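Local coordinates for putative uncharacterized protein (Chaetomium thermophilum, PDB 4XRI), which acts as a nuclear import receptor of the importin-beta family, a flexible HEAT-repeat protein that carries protein cargoes and probably binds a small GTPase, at residues D758-I761 against S762-G766; G820-A823 against D824-N828; D833-Q837 against D838-A842; M843-E846 against T847-N850; I858-A861 against R862-R865. The protein carries 2 engineered substitutions. One frame throughout, in Å; residues are numbered along the deposited sequence.

Interaction 1 of 5, residues D758-I761 against S762-G766; sequences DYVI and SLREG
V760 and R764 sit one turn apart on helix 754-780, a long alpha-helix of this HEAT-repeat protein, and their side chains run alongside each other in the same direction. With chi1 at 170°, the CG1 methyl of V760 is set opposite the backbone N, and it is this branch that comes obliquely to the guanidinium, V760 CG1 lying 4.0 Å from R764 NE. Both residues are buried. The charged end of R764 is satisfied inside the protein, NH1 by the A744 carbonyl and NH2 by the S800 hydroxyl, while its side chain packs on L797 and I801 of helix 791-802. Next to this pair, Y759 CE1 meets L763 CD2 at 4.2 Å; both side chains face helix 711-725, and the phenol oxygen bonds to N708 O.

The other side of the helix is looser. D758 is exposed and joins the contact through its backbone, with S762 N donating to D758 O over 2.9 Å in a nearly straight bond (165°). I761 and E765, both partly exposed, pass each other at a slant, leaving I761 CG2 3.8 Å from E765 OE2, an oxygen whose hydrogen bond goes to S808 OG. Beside this pair, I761 O accepts from E765 N at 3.0 Å and also has E765 CG 3.3 Å away.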
loop_
_atom_site.group_PDB
_atom_site.type_symbol
_atom_site.label_atom_id
_atom_site.label_comp_id
_atom_site.label_asym_id
_atom_site.label_seq_id
_atom_site.Cartn_x
_atom_site.Cartn_y
_atom_site.Cartn_z
ATOM N N ASP A 758 10.396 7.725 7.839
ATOM C CA ASP A 758 10.815 6.369 7.512
ATOM C C ASP A 758 12.121 6.363 6.729
ATOM O O ASP A 758 12.993 5.529 6.975
ATOM C CB ASP A 758 9.726 5.645 6.716
ATOM C CG ASP A 758 8.545 5.249 7.576
ATOM O OD1 ASP A 758 8.728 5.077 8.800
ATOM O OD2 ASP A 758 7.433 5.106 7.027
ATOM N N TYR A 759 12.250 7.292 5.785
ATOM C CA TYR A 759 13.455 7.379 4.967
ATOM C C TYR A 759 14.696 7.622 5.821
ATOM O O TYR A 759 15.741 7.006 5.605
ATOM C CB TYR A 759 13.327 8.485 3.920
ATOM C CG TYR A 759 14.606 8.712 3.144
ATOM C CD1 TYR A 759 15.453 9.771 3.452
ATOM C CD2 TYR A 759 14.978 7.855 2.116
ATOM C CE1 TYR A 759 16.628 9.974 2.752
ATOM C CE2 TYR A 759 16.150 8.052 1.408
ATOM C CZ TYR A 759 16.969 9.113 1.731
ATOM O OH TYR A 759 18.135 9.311 1.031
ATOM N N VAL A 760 14.572 8.521 6.792
ATOM C CA VAL A 760 15.689 8.885 7.656
ATOM C C VAL A 760 16.050 7.742 8.605
ATOM O O VAL A 760 17.227 7.502 8.880
ATOM C CB VAL A 760 15.370 10.161 8.466
ATOM C CG1 VAL A 760 16.412 10.402 9.549
ATOM C CG2 VAL A 760 15.275 11.363 7.535
ATOM N N ILE A 761 15.037 7.034 9.097
ATOM C CA ILE A 761 15.273 5.841 9.903
ATOM C C ILE A 761 16.046 4.813 9.084
ATOM O O ILE A 761 17.033 4.243 9.546
ATOM C CB ILE A 761 13.962 5.209 10.403
ATOM C CG1 ILE A 761 13.292 6.105 11.443
ATOM C CG2 ILE A 761 14.227 3.832 10.997
ATOM C CD1 ILE A 761 11.996 5.537 11.974
ATOM N N SER A 762 15.593 4.597 7.855
ATOM C CA SER A 762 16.263 3.679 6.946
ATOM C C SER A 762 17.677 4.151 6.624
ATOM O O SER A 762 18.610 3.349 6.574
ATOM C CB SER A 762 15.461 3.524 5.655
ATOM O OG SER A 762 16.161 2.727 4.718
ATOM N N LEU A 763 17.821 5.452 6.394
ATOM C CA LEU A 763 19.112 6.041 6.066
ATOM C C LEU A 763 20.120 5.816 7.187
ATOM O O LEU A 763 21.265 5.427 6.946
ATOM C CB LEU A 763 18.961 7.539 5.794
ATOM C CG LEU A 763 20.236 8.315 5.463
ATOM C CD1 LEU A 763 20.828 7.826 4.156
ATOM C CD2 LEU A 763 19.943 9.805 5.395
ATOM N N ARG A 764 19.681 6.056 8.417
ATOM C CA ARG A 764 20.557 5.952 9.576
ATOM C C ARG A 764 20.884 4.501 9.908
ATOM O O ARG A 764 21.915 4.216 10.514
ATOM C CB ARG A 764 19.926 6.655 10.777
ATOM C CG ARG A 764 19.877 8.169 10.599
ATOM C CD ARG A 764 19.364 8.888 11.832
ATOM N NE ARG A 764 19.690 10.311 11.771
ATOM C CZ ARG A 764 19.606 11.147 12.801
ATOM N NH1 ARG A 764 19.936 12.423 12.650
ATOM N NH2 ARG A 764 19.196 10.706 13.981
ATOM N N GLU A 765 20.006 3.589 9.502
ATOM C CA GLU A 765 20.336 2.169 9.520
ATOM C C GLU A 765 21.543 1.942 8.623
ATOM O O GLU A 765 22.497 1.258 8.999
ATOM C CB GLU A 765 19.156 1.313 9.048
ATOM C CG GLU A 765 18.026 1.177 10.047
ATOM C CD GLU A 765 16.898 0.311 9.518
ATOM O OE1 GLU A 765 17.149 -0.497 8.598
ATOM O OE2 GLU A 765 15.760 0.443 10.016
ATOM N N GLY A 766 21.486 2.534 7.433
ATOM C CA GLY A 766 22.564 2.455 6.468
ATOM C C GLY A 766 23.856 3.044 6.994
ATOM O O GLY A 766 24.909 2.417 6.891
#

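Interaction 2 of 5, residues G820-A823 against D824-N828; sequences GDLA and DAYPN
Three successive i to i+4 backbone hydrogen bonds carry the helix to its end, D824 N to G820 O, A825 N to D821 O and, last, Y826 N to L822 O at 3.0 Å. Y826 then leaves helical geometry, with phi -129° and psi 81°. The side chain of Y826 folds back along the turn that its own N-H closes. Its CG lies opposite the carbonyl carbon (chi1 -58°), which brings one edge of the ring to the preceding turn, Y826 CD2 standing 3.6 Å from L822 O near the ring plane. Farther out, L822 CD2 makes a looser apolar contact with Y826 CE2 at 4.4 Å. The phenol oxygen bonds to T784 O, so the ring is held at both its root and its far end.

This is the C-terminal end of helix 809-825 in the all-helical HEAT-repeat array, and proline marks the stop: P827 N lies 3.5 Å from A823 O but has no hydrogen to offer. A823 O and Y826 O instead each receive a weak hydrogen bond from Q871 NE2 of helix 855-872, and G820 O, besides its backbone donor, accepts from Q867 NE2. On the side facing that helix, D821 and D824 both touch W863. Their like-charged carboxylates stay apart, D821 OD1 being 5.6 Å from D824 OD1. A825 CB lies 3.4 Å from D821 O, and its methyl also touches I775 of helix 754-780.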
loop_
_atom_site.group_PDB
_atom_site.type_symbol
_atom_site.label_atom_id
_atom_site.label_comp_id
_atom_site.label_asym_id
_atom_site.label_seq_id
_atom_site.Cartn_x
_atom_site.Cartn_y
_atom_site.Cartn_z
ATOM N N GLY A 820 29.564 -1.460 20.623
ATOM C CA GLY A 820 30.421 -2.586 20.943
ATOM C C GLY A 820 31.677 -2.607 20.091
ATOM O O GLY A 820 32.777 -2.811 20.602
ATOM N N ASP A 821 31.509 -2.396 18.787
ATOM C CA ASP A 821 32.635 -2.348 17.854
ATOM C C ASP A 821 33.649 -1.290 18.265
ATOM O O ASP A 821 34.855 -1.531 18.238
ATOM C CB ASP A 821 32.152 -2.071 16.427
ATOM C CG ASP A 821 31.348 -3.216 15.850
ATOM O OD1 ASP A 821 31.506 -4.358 16.328
ATOM O OD2 ASP A 821 30.563 -2.974 14.910
ATOM N N LEU A 822 33.150 -0.118 18.648
ATOM C CA LEU A 822 34.006 0.985 19.069
ATOM C C LEU A 822 34.806 0.633 20.317
ATOM O O LEU A 822 35.977 0.996 20.437
ATOM C CB LEU A 822 33.174 2.243 19.322
ATOM C CG LEU A 822 32.757 3.016 18.071
ATOM C CD1 LEU A 822 31.803 4.145 18.424
ATOM C CD2 LEU A 822 33.989 3.553 17.358
ATOM N N ALA A 823 34.161 -0.070 21.243
ATOM C CA ALA A 823 34.808 -0.522 22.471
ATOM C C ALA A 823 35.972 -1.449 22.151
ATOM O O ALA A 823 37.063 -1.316 22.711
ATOM C CB ALA A 823 33.808 -1.223 23.370
ATOM N N ASP A 824 35.727 -2.386 21.242
ATOM C CA ASP A 824 36.754 -3.312 20.787
ATOM C C ASP A 824 37.894 -2.582 20.089
ATOM O O ASP A 824 39.065 -2.872 20.328
ATOM C CB ASP A 824 36.149 -4.355 19.843
ATOM C CG ASP A 824 35.935 -5.693 20.516
ATOM O OD1 ASP A 824 34.806 -6.223 20.442
ATOM O OD2 ASP A 824 36.899 -6.219 21.108
ATOM N N ALA A 825 37.540 -1.630 19.231
ATOM C CA ALA A 825 38.522 -0.930 18.408
ATOM C C ALA A 825 39.433 -0.035 19.238
ATOM O O ALA A 825 40.587 0.194 18.875
ATOM C CB ALA A 825 37.820 -0.113 17.336
ATOM N N TYR A 826 38.909 0.482 20.341
ATOM C CA TYR A 826 39.705 1.302 21.243
ATOM C C TYR A 826 39.581 0.785 22.670
ATOM O O TYR A 826 38.801 1.313 23.463
ATOM C CB TYR A 826 39.279 2.767 21.157
ATOM C CG TYR A 826 39.396 3.337 19.763
ATOM C CD1 TYR A 826 40.602 3.846 19.299
ATOM C CD2 TYR A 826 38.305 3.350 18.907
ATOM C CE1 TYR A 826 40.713 4.364 18.023
ATOM C CE2 TYR A 826 38.406 3.863 17.630
ATOM C CZ TYR A 826 39.611 4.368 17.191
ATOM O OH TYR A 826 39.713 4.879 15.919
ATOM N N PRO A 827 40.353 -0.263 22.995
ATOM C CA PRO A 827 40.322 -0.895 24.316
ATOM C C PRO A 827 41.074 -0.068 25.346
ATOM O O PRO A 827 41.377 1.091 25.075
ATOM C CB PRO A 827 41.011 -2.237 24.070
ATOM C CG PRO A 827 41.995 -1.933 22.992
ATOM C CD PRO A 827 41.354 -0.886 22.112
ATOM N N ASN A 828 41.387 -0.673 26.491
ATOM C CA ASN A 828 42.024 0.002 27.628
ATOM C C ASN A 828 41.559 1.446 27.834
ATOM O O ASN A 828 42.373 2.352 28.024
ATOM C CB ASN A 828 43.555 -0.031 27.496
ATOM C CG ASN A 828 44.136 -1.417 27.715
ATOM O OD1 ASN A 828 43.518 -2.267 28.359
ATOM N ND2 ASN A 828 45.323 -1.655 27.170
#

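Interaction 3 of 5, residues D833-Q837 against D838-A842; sequences DAFRQ and DWITA
The carboxamide of Q837 overlaps the pyrrole edge of the W839 indole, the two side chains lying side by side and pointing the same way. Their planes stand 74° apart, and Q837 OE1, near the indole plane at its edge, is 3.5 Å from W839 NE1. What fixes the amide is a bond on its other end: Q837 NE2 donates to A834 O over 2.9 Å at 172°, with the acceptor in the amide plane. W839 reaches the glutamine because its chi1 of 65° puts CG between the backbone N and the carbonyl carbon.

I840 packs at the junction of helix 832-835 and helix 838-849. Its CG1 rests 3.6 Å above the plane of the W839 ring, over the centre, and the same carbon is 3.5 Å from A834 O. The other branch, I840 CG2, comes to F835 O at 3.6 Å and lies at the edge of the phenyl ring. F835 itself makes an edge-to-face stack with F795, so this corner packs against helix 791-802 of the HEAT-repeat array. Q837 occupies the N-cap position of helix 838-849, though the first i to i+3 backbone bond, I840 N to Q837 O, is weak (3.4 Å). On the exposed face, a salt bridge of 2.6 Å joins R836 NH1 to D833 OD1.

Chemically, the junction between the two helices is pinned by one short, straight side-chain bond to a carbonyl of helix 832-835, which also limits rotation of the amide beside the indole; across the segments I840 adds mainly apolar contacts, beside its one weak backbone bond.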
loop_
_atom_site.group_PDB
_atom_site.type_symbol
_atom_site.label_atom_id
_atom_site.label_comp_id
_atom_site.label_asym_id
_atom_site.label_seq_id
_atom_site.Cartn_x
_atom_site.Cartn_y
_atom_site.Cartn_z
ATOM N N ASP A 833 35.437 7.804 28.813
ATOM C CA ASP A 833 34.719 9.051 29.061
ATOM C C ASP A 833 33.409 9.117 28.288
ATOM O O ASP A 833 32.349 9.389 28.853
ATOM C CB ASP A 833 35.589 10.253 28.692
ATOM C CG ASP A 833 36.742 10.455 29.651
ATOM O OD1 ASP A 833 36.687 9.899 30.768
ATOM O OD2 ASP A 833 37.699 11.171 29.288
ATOM N N ALA A 834 33.492 8.871 26.986
ATOM C CA ALA A 834 32.325 8.957 26.118
ATOM C C ALA A 834 31.308 7.855 26.411
ATOM O O ALA A 834 30.121 8.011 26.128
ATOM C CB ALA A 834 32.753 8.906 24.655
ATOM N N PHE A 835 31.772 6.747 26.976
ATOM C CA PHE A 835 30.902 5.603 27.238
ATOM C C PHE A 835 30.150 5.718 28.560
ATOM O O PHE A 835 29.012 5.262 28.671
ATOM C CB PHE A 835 31.713 4.306 27.217
ATOM C CG PHE A 835 31.981 3.782 25.834
ATOM C CD1 PHE A 835 33.238 3.315 25.487
ATOM C CD2 PHE A 835 30.973 3.748 24.883
ATOM C CE1 PHE A 835 33.488 2.831 24.216
ATOM C CE2 PHE A 835 31.217 3.263 23.610
ATOM C CZ PHE A 835 32.477 2.804 23.277
ATOM N N ARG A 836 30.783 6.331 29.555
ATOM C CA ARG A 836 30.181 6.455 30.880
ATOM C C ARG A 836 29.114 7.546 30.917
ATOM O O ARG A 836 28.463 7.748 31.943
ATOM C CB ARG A 836 31.255 6.733 31.935
ATOM C CG ARG A 836 32.047 8.007 31.696
ATOM C CD ARG A 836 33.125 8.199 32.749
ATOM N NE ARG A 836 34.007 9.317 32.426
ATOM C CZ ARG A 836 34.799 9.922 33.305
ATOM N NH1 ARG A 836 35.568 10.932 32.921
ATOM N NH2 ARG A 836 34.816 9.523 34.570
ATOM N N GLN A 837 28.944 8.252 29.801
ATOM C CA GLN A 837 27.871 9.233 29.676
ATOM C C GLN A 837 26.525 8.552 29.881
ATOM O O GLN A 837 26.349 7.385 29.526
ATOM C CB GLN A 837 27.917 9.929 28.314
ATOM C CG GLN A 837 29.034 10.946 28.168
ATOM C CD GLN A 837 29.050 11.594 26.797
ATOM O OE1 GLN A 837 28.684 12.760 26.643
ATOM N NE2 GLN A 837 29.473 10.838 25.791
ATOM N N ASP A 838 25.578 9.284 30.455
ATOM C CA ASP A 838 24.311 8.695 30.871
ATOM C C ASP A 838 23.399 8.319 29.707
ATOM O O ASP A 838 22.661 7.336 29.791
ATOM C CB ASP A 838 23.572 9.650 31.808
ATOM C CG ASP A 838 24.303 9.857 33.120
ATOM O OD1 ASP A 838 24.962 8.905 33.589
ATOM O OD2 ASP A 838 24.223 10.973 33.679
ATOM N N TRP A 839 23.449 9.088 28.624
ATOM C CA TRP A 839 22.573 8.817 27.488
ATOM C C TRP A 839 22.963 7.515 26.798
ATOM O O TRP A 839 22.117 6.833 26.221
ATOM C CB TRP A 839 22.585 9.979 26.488
ATOM C CG TRP A 839 23.898 10.225 25.790
ATOM C CD1 TRP A 839 24.869 11.112 26.161
ATOM C CD2 TRP A 839 24.365 9.598 24.590
ATOM N NE1 TRP A 839 25.916 11.067 25.273
ATOM C CE2 TRP A 839 25.632 10.145 24.298
ATOM C CE3 TRP A 839 23.842 8.621 23.735
ATOM C CZ2 TRP A 839 26.381 9.752 23.192
ATOM C CZ3 TRP A 839 24.589 8.228 22.638
ATOM C CH2 TRP A 839 25.841 8.798 22.373
ATOM N N ILE A 840 24.245 7.173 26.869
ATOM C CA ILE A 840 24.724 5.896 26.352
ATOM C C ILE A 840 24.096 4.739 27.115
ATOM O O ILE A 840 23.467 3.860 26.525
ATOM C CB ILE A 840 26.255 5.779 26.451
ATOM C CG1 ILE A 840 26.937 6.784 25.519
ATOM C CG2 ILE A 840 26.698 4.358 26.122
ATOM C CD1 ILE A 840 27.242 6.234 24.141
ATOM N N THR A 841 24.287 4.750 28.432
ATOM C CA THR A 841 23.749 3.723 29.315
ATOM C C THR A 841 22.242 3.592 29.147
ATOM O O THR A 841 21.711 2.487 29.050
ATOM C CB THR A 841 24.064 4.034 30.791
ATOM O OG1 THR A 841 25.479 4.188 30.959
ATOM C CG2 THR A 841 23.563 2.917 31.694
ATOM N N ALA A 842 21.564 4.734 29.101
ATOM C CA ALA A 842 20.119 4.768 28.909
ATOM C C ALA A 842 19.720 4.152 27.574
ATOM O O ALA A 842 18.744 3.405 27.492
ATOM C CB ALA A 842 19.607 6.200 29.007
#

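Interaction 4 of 5, residues M843-E846 against T847-N850; sequences MIRE and TRSN
R848 lays its guanidinium across the backbone of R845, the two arginine side chains crossing at about a right angle. One face of the R848 group covers R845 CA, which sits 3.5 Å above the plane and offset toward the rim, and R845 CG lies over the same face, 3.6 Å from R848 NH2. The two guanidinium planes are turned 62° apart and their charges do not meet: R845 NE is 5.2 Å from R848 NH2. The cause is the chi1 of R848, 65°, the crowded position between backbone N and carbonyl carbon, from which an extended chain runs back over the preceding turn. At the edge of the group, near its plane, I844 CG2 approaches R848 NH1 at 3.9 Å.

These residues form the last turns of helix 838-849, one of the alpha-helices of the HEAT-repeat array, and hydroxyls bond to the backbone on two sides of it. T847 OG1, anti to the carbonyl carbon (chi1 -43°), donates to M843 O, which also takes the T847 N-H; the hydroxyl bond is modelled very short at 2.5 Å, so its exact length is doubtful. S849 OG donates to R845 O in the same way, over 2.9 Å, alongside a weak bond from its own N. M843 and I844 are buried against helix 809-825, whereas the exposed E846 forms a salt bridge with R807. N850 OD1 accepts a hydrogen bond from E852 N, while N850 CB remains 3.7 Å from E846 O.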
loop_
_atom_site.group_PDB
_atom_site.type_symbol
_atom_site.label_atom_id
_atom_site.label_comp_id
_atom_site.label_asym_id
_atom_site.label_seq_id
_atom_site.Cartn_x
_atom_site.Cartn_y
_atom_site.Cartn_z
ATOM N N MET A 843 20.485 4.469 26.534
ATOM C CA MET A 843 20.228 3.951 25.194
ATOM C C MET A 843 20.305 2.429 25.161
ATOM O O MET A 843 19.424 1.764 24.620
ATOM C CB MET A 843 21.225 4.546 24.196
ATOM C CG MET A 843 20.923 4.254 22.739
ATOM S SD MET A 843 22.230 4.865 21.660
ATOM C CE MET A 843 21.474 4.650 20.051
ATOM N N ILE A 844 21.369 1.889 25.745
ATOM C CA ILE A 844 21.583 0.448 25.781
ATOM C C ILE A 844 20.546 -0.246 26.649
ATOM O O ILE A 844 19.963 -1.257 26.249
ATOM C CB ILE A 844 22.980 0.108 26.313
ATOM C CG1 ILE A 844 24.040 0.781 25.449
ATOM C CG2 ILE A 844 23.187 -1.400 26.354
ATOM C CD1 ILE A 844 25.433 0.561 25.951
ATOM N N ARG A 845 20.321 0.304 27.837
ATOM C CA ARG A 845 19.359 -0.268 28.772
ATOM C C ARG A 845 17.960 -0.320 28.167
ATOM O O ARG A 845 17.248 -1.309 28.327
ATOM C CB ARG A 845 19.333 0.527 30.075
ATOM C CG ARG A 845 18.388 -0.050 31.112
ATOM C CD ARG A 845 18.024 0.972 32.169
ATOM N NE ARG A 845 16.779 0.621 32.842
ATOM C CZ ARG A 845 15.569 0.862 32.346
ATOM N NH1 ARG A 845 14.487 0.507 33.026
ATOM N NH2 ARG A 845 15.441 1.454 31.166
ATOM N N GLU A 846 17.575 0.744 27.467
ATOM C CA GLU A 846 16.280 0.784 26.794
ATOM C C GLU A 846 16.187 -0.306 25.736
ATOM O O GLU A 846 15.142 -0.930 25.557
ATOM C CB GLU A 846 16.039 2.151 26.148
ATOM C CG GLU A 846 14.715 2.245 25.404
ATOM C CD GLU A 846 14.664 3.413 24.443
ATOM O OE1 GLU A 846 15.614 3.569 23.645
ATOM O OE2 GLU A 846 13.677 4.177 24.485
ATOM N N THR A 847 17.294 -0.530 25.039
ATOM C CA THR A 847 17.332 -1.483 23.942
ATOM C C THR A 847 17.254 -2.916 24.454
ATOM O O THR A 847 16.558 -3.752 23.878
ATOM C CB THR A 847 18.609 -1.322 23.101
ATOM O OG1 THR A 847 18.870 0.069 22.879
ATOM C CG2 THR A 847 18.456 -2.026 21.761
ATOM N N ARG A 848 17.971 -3.200 25.537
ATOM C CA ARG A 848 17.989 -4.552 26.077
ATOM C C ARG A 848 16.685 -4.876 26.803
ATOM O O ARG A 848 16.298 -6.039 26.908
ATOM C CB ARG A 848 19.190 -4.750 27.012
ATOM C CG ARG A 848 19.190 -3.913 28.286
ATOM C CD ARG A 848 20.406 -4.256 29.143
ATOM N NE ARG A 848 20.387 -3.607 30.452
ATOM C CZ ARG A 848 21.229 -2.649 30.829
ATOM N NH1 ARG A 848 22.163 -2.216 29.993
ATOM N NH2 ARG A 848 21.137 -2.124 32.044
ATOM N N SER A 849 15.995 -3.844 27.280
ATOM C CA SER A 849 14.798 -4.041 28.094
ATOM C C SER A 849 13.499 -4.037 27.288
ATOM O O SER A 849 12.426 -4.281 27.839
ATOM C CB SER A 849 14.721 -2.971 29.182
ATOM O OG SER A 849 15.804 -3.084 30.087
ATOM N N ASN A 850 13.592 -3.756 25.993
ATOM C CA ASN A 850 12.412 -3.781 25.136
ATOM C C ASN A 850 12.001 -5.218 24.836
ATOM O O ASN A 850 12.629 -5.900 24.024
ATOM C CB ASN A 850 12.670 -3.018 23.836
ATOM C CG ASN A 850 11.418 -2.865 22.982
ATOM O OD1 ASN A 850 10.413 -3.543 23.194
ATOM N ND2 ASN A 850 11.480 -1.971 22.001
#

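Interaction 5 of 5, residues I858-A861 against R862-R865; sequences IETA and RWAR
Chi1 of R862 at -74°, followed by an extended chain from CG to NE, carries the guanidinium back along the helix to I858, whose CG2 branch stands opposite its backbone N. The two side chains then run together in the same direction, and I858 CG2 lies 4.0 Å above the guanidinium plane, over its centre. Nearer the root, R862 CG passes I858 O at 3.2 Å, while R862 N donates to that carbonyl over 2.9 Å, so the arginine follows the turn closely.

W863 leaves the helix in another direction. Its chi1 of 174° swings the indole toward helix 809-825; the edge it turns to the previous turn has T860 O near its plane, and T860 CG2 comes within 4.5 Å of W863 CE3. The T860 hydroxyl bonds to the R856 carbonyl. Regular i to i+4 bonds continue along the backbone, among them R865 N to A861 O at 2.9 Å. T847 and R848 of helix 838-849 pack on A861, whose methyl probably allows the close approach, as expected between antiparallel neighbours in a HEAT-type array.

The pairing of I858 with R862 sets a methyl over a flat cation, and this face-on approach leaves the N-H groups directed around the rim, away from I858. The opposite charges of E859 OE2 and R862 NH2, 6.1 Å apart, are not in contact, and any attraction between them is probably weak.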
loop_
_atom_site.group_PDB
_atom_site.type_symbol
_atom_site.label_atom_id
_atom_site.label_comp_id
_atom_site.label_asym_id
_atom_site.label_seq_id
_atom_site.Cartn_x
_atom_site.Cartn_y
_atom_site.Cartn_z
ATOM N N ILE A 858 18.480 -7.917 21.394
ATOM C CA ILE A 858 18.669 -7.933 22.839
ATOM C C ILE A 858 20.043 -8.496 23.203
ATOM O O ILE A 858 20.692 -8.020 24.135
ATOM C CB ILE A 858 17.563 -8.750 23.531
ATOM C CG1 ILE A 858 16.197 -8.119 23.258
ATOM C CG2 ILE A 858 17.806 -8.833 25.031
ATOM C CD1 ILE A 858 15.028 -8.949 23.738
ATOM N N GLU A 859 20.491 -9.498 22.452
ATOM C CA GLU A 859 21.826 -10.054 22.647
ATOM C C GLU A 859 22.898 -9.035 22.277
ATOM O O GLU A 859 23.918 -8.917 22.957
ATOM C CB GLU A 859 22.008 -11.327 21.822
ATOM C CG GLU A 859 21.284 -12.533 22.382
ATOM C CD GLU A 859 21.302 -13.711 21.430
ATOM O OE1 GLU A 859 21.728 -13.529 20.270
ATOM O OE2 GLU A 859 20.890 -14.817 21.840
ATOM N N THR A 860 22.661 -8.304 21.193
ATOM C CA THR A 860 23.582 -7.263 20.755
ATOM C C THR A 860 23.651 -6.150 21.793
ATOM O O THR A 860 24.711 -5.573 22.038
ATOM C CB THR A 860 23.163 -6.670 19.395
ATOM O OG1 THR A 860 22.958 -7.727 18.450
ATOM C CG2 THR A 860 24.232 -5.724 18.868
ATOM N N ALA A 861 22.507 -5.858 22.404
ATOM C CA ALA A 861 22.428 -4.844 23.446
ATOM C C ALA A 861 23.171 -5.298 24.696
ATOM O O ALA A 861 23.807 -4.493 25.378
ATOM C CB ALA A 861 20.977 -4.531 23.773
ATOM N N ARG A 862 23.085 -6.590 24.993
ATOM C CA ARG A 862 23.803 -7.154 26.129
ATOM C C ARG A 862 25.305 -7.107 25.890
ATOM O O ARG A 862 26.075 -6.774 26.794
ATOM C CB ARG A 862 23.349 -8.589 26.399
ATOM C CG ARG A 862 21.981 -8.667 27.044
ATOM C CD ARG A 862 21.583 -10.094 27.367
ATOM N NE ARG A 862 20.299 -10.132 28.058
ATOM C CZ ARG A 862 19.418 -11.120 27.951
ATOM N NH1 ARG A 862 18.274 -11.060 28.617
ATOM N NH2 ARG A 862 19.677 -12.162 27.174
ATOM N N TRP A 863 25.717 -7.436 24.670
ATOM C CA TRP A 863 27.122 -7.346 24.295
ATOM C C TRP A 863 27.611 -5.912 24.426
ATOM O O TRP A 863 28.712 -5.667 24.914
ATOM C CB TRP A 863 27.340 -7.849 22.867
ATOM C CG TRP A 863 28.742 -7.642 22.375
ATOM C CD1 TRP A 863 29.885 -8.140 22.929
ATOM C CD2 TRP A 863 29.149 -6.888 21.229
ATOM N NE1 TRP A 863 30.979 -7.741 22.202
ATOM C CE2 TRP A 863 30.553 -6.969 21.147
ATOM C CE3 TRP A 863 28.464 -6.149 20.257
ATOM C CZ2 TRP A 863 31.287 -6.344 20.144
ATOM C CZ3 TRP A 863 29.193 -5.528 19.258
ATOM C CH2 TRP A 863 30.587 -5.632 19.208
ATOM N N ALA A 864 26.777 -4.970 23.993
ATOM C CA ALA A 864 27.101 -3.554 24.089
ATOM C C ALA A 864 27.313 -3.148 25.542
ATOM O O ALA A 864 28.290 -2.479 25.864
ATOM C CB ALA A 864 26.004 -2.711 23.455
ATOM N N ARG A 865 26.398 -3.565 26.413
ATOM C CA ARG A 865 26.504 -3.268 27.838
ATOM C C ARG A 865 27.811 -3.795 28.415
ATOM O O ARG A 865 28.532 -3.075 29.109
ATOM C CB ARG A 865 25.326 -3.867 28.607
ATOM C CG ARG A 865 25.507 -3.826 30.117
ATOM C CD ARG A 865 24.348 -4.489 30.840
ATOM N NE ARG A 865 24.070 -5.824 30.320
ATOM C CZ ARG A 865 23.142 -6.638 30.811
ATOM N NH1 ARG A 865 22.400 -6.256 31.842
ATOM N NH2 ARG A 865 22.958 -7.835 30.272
#

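In the fold
All five contacts are local and follow one another in series along the C-terminal helices, none nesting in or crossing another; each joins adjoining segments and closes no loop longer than a helical turn or junction. Interaction 1, on helix 754-780, lies apart, its nearest atoms about 9 Å from interaction 4. Interaction 2 ends helix 809-825, and interaction 3 leads into helix 838-849; the two touch where F835 CZ comes 3.9 Å from A823 N. Interaction 4 continues that helix without a gap, and after a short loop helix 855-872 carries interaction 5 back beside it, with I844 CG2 3.3 Å from A861 O. Interaction 5 also reaches interaction 2 through W863, tying three helices together.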